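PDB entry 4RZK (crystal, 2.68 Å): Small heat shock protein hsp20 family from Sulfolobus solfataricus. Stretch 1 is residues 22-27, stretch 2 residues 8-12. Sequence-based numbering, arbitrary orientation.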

# COMPACT_ATOMS: atom_id res chain seq x y z
N VAL A 22 4.44 -10.10 -11.52
CA VAL A 22 4.25 -10.20 -10.08
C VAL A 22 3.94 -8.85 -9.48
O VAL A 22 4.63 -7.89 -9.73
CB VAL A 22 5.48 -10.79 -9.39
CG1 VAL A 22 5.29 -10.78 -7.89
CG2 VAL A 22 5.72 -12.21 -9.87
N VAL A 23 2.89 -8.78 -8.69
CA VAL A 23 2.46 -7.53 -8.09
C VAL A 23 2.56 -7.57 -6.58
O VAL A 23 2.07 -8.48 -5.96
CB VAL A 23 1.01 -7.23 -8.46
CG1 VAL A 23 0.48 -6.09 -7.62
CG2 VAL A 23 0.90 -6.89 -9.93
N ALA A 24 3.22 -6.57 -6.01
CA ALA A 24 3.40 -6.49 -4.58
C ALA A 24 3.05 -5.14 -4.00
O ALA A 24 3.44 -4.12 -4.54
CB ALA A 24 4.84 -6.84 -4.22
N GLU A 25 2.36 -5.14 -2.88
CA GLU A 25 2.07 -3.91 -2.21
C GLU A 25 3.02 -3.74 -1.08
O GLU A 25 3.07 -4.53 -0.16
CB GLU A 25 0.71 -3.98 -1.60
CG GLU A 25 -0.38 -4.25 -2.58
CD GLU A 25 -1.69 -3.92 -1.97
OE1 GLU A 25 -1.73 -3.68 -0.76
OE2 GLU A 25 -2.68 -3.87 -2.70
N VAL A 26 3.75 -2.66 -1.14
CA VAL A 26 4.72 -2.37 -0.12
C VAL A 26 4.66 -0.90 0.24
O VAL A 26 5.62 -0.18 0.05
CB VAL A 26 6.10 -2.68 -0.68
CG1 VAL A 26 7.16 -1.89 0.05
CG2 VAL A 26 6.38 -4.16 -0.65
N PRO A 27 3.55 -0.43 0.78
CA PRO A 27 3.47 1.01 1.01
C PRO A 27 4.28 1.47 2.22
O PRO A 27 4.47 0.72 3.17
CB PRO A 27 1.98 1.24 1.23
CG PRO A 27 1.48 -0.05 1.77
CD PRO A 27 2.29 -1.12 1.14
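Stretch 2 (8-12) EPLAD

Two neighbouring strands of a β-sheet are held together by their backbones, while the side chains of paired residues leave the sheet together on one face or the other. The small heat shock protein of Sulfolobus solfataricus offers a compact example. Leu10, Ala11 and Asp12 lie extended alongside Val23, Ala24 and Glu25, the first three having phi between -69° and -138° and psi between 129° and 139°. The chain directions are antiparallel: the axes of the two strands make an angle of 167° and approach to 4.7 Å. The register therefore runs backwards, Asp12 opposite Val23, Ala11 opposite Ala24 and Leu10 opposite Glu25.

Glu25 and Leu10 cover the most surface in this pairing, and a direct bond and a water link their backbones. Glu25 N donates a hydrogen bond to Leu10 O at 2.9 Å, nearly straight at 166°. In the reverse direction a water takes the place of a direct link: it accepts from Leu10 N at 2.9 Å and donates to Glu25 O at 2.7 Å. The CA atoms of Glu25 and Leu10 are 5.4 Å apart, and their side chains emerge on the same face, where Glu25 OE1 comes within 3.5 Å of Leu10 CD1. Leu10 adopts the m,t rotamer; Glu25 is also m at chi1 and t at chi2.

Asp12, next in covered area, pairs with Val23 through two direct bonds. Its backbone N donates to Val23 O at 2.9 Å, and Val23 N returns a bond to Asp12 O, also at 2.9 Å, closing the two-bond ring of an antiparallel hydrogen-bonded pair. The CA atoms of Asp12 and Val23 stand 5.2 Å apart, and both side chains share the face occupied by Leu10 and Glu25.

Between these pairs the CA atoms draw closer. Ala24 CA and Ala11 CA are separated by 4.4 Å in a non-hydrogen-bonded pair, with both methyl groups on the other face. Here CA-H...O contacts supplement the ladder: Ala11 CA lies 3.1 Å from Val23 O, and Ala24 CA 3.4 Å from Leu10 O.

Pro9, before Leu10, points its CB toward stretch 1, placing that atom 3.3 Å from Glu25 O and 4.0 Å from Val26 CG2, the latter an apolar contact. The CA-to-CB bond of Glu8 points away, and neither Glu8 nor Pro27 touches the opposing stretch. In all, the pairing buries 331 Å², counting both sides.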

# COMPACT_ATOMS: atom_id res chain seq x y z
N GLU A 8 4.85 -9.43 5.69
CA GLU A 8 4.79 -10.07 4.40
C GLU A 8 3.78 -9.34 3.57
O GLU A 8 2.62 -9.26 3.91
CB GLU A 8 4.39 -11.52 4.57
CG GLU A 8 4.15 -12.25 3.28
CD GLU A 8 4.01 -13.72 3.50
OE1 GLU A 8 2.92 -14.27 3.30
OE2 GLU A 8 5.00 -14.34 3.90
N PRO A 9 4.24 -8.81 2.45
CA PRO A 9 3.44 -7.95 1.59
C PRO A 9 2.36 -8.70 0.86
O PRO A 9 2.52 -9.87 0.58
CB PRO A 9 4.46 -7.43 0.58
CG PRO A 9 5.61 -8.36 0.66
CD PRO A 9 5.66 -8.79 2.08
N LEU A 10 1.26 -8.03 0.56
CA LEU A 10 0.25 -8.65 -0.27
C LEU A 10 0.84 -8.76 -1.65
O LEU A 10 1.33 -7.79 -2.20
CB LEU A 10 -0.99 -7.77 -0.33
CG LEU A 10 -1.71 -7.42 0.97
CD1 LEU A 10 -2.95 -6.63 0.64
CD2 LEU A 10 -2.08 -8.66 1.75
N ALA A 11 0.77 -9.94 -2.23
CA ALA A 11 1.35 -10.20 -3.52
C ALA A 11 0.42 -11.03 -4.36
O ALA A 11 -0.18 -11.97 -3.88
CB ALA A 11 2.68 -10.90 -3.36
N ASP A 12 0.31 -10.71 -5.64
CA ASP A 12 -0.42 -11.55 -6.55
C ASP A 12 0.44 -11.86 -7.74
O ASP A 12 0.98 -10.97 -8.35
CB ASP A 12 -1.69 -10.85 -7.01
CG ASP A 12 -2.66 -11.79 -7.64
OD1 ASP A 12 -3.48 -11.34 -8.46
OD2 ASP A 12 -2.61 -12.99 -7.33
O HOH W 1 1.17 -5.36 1.60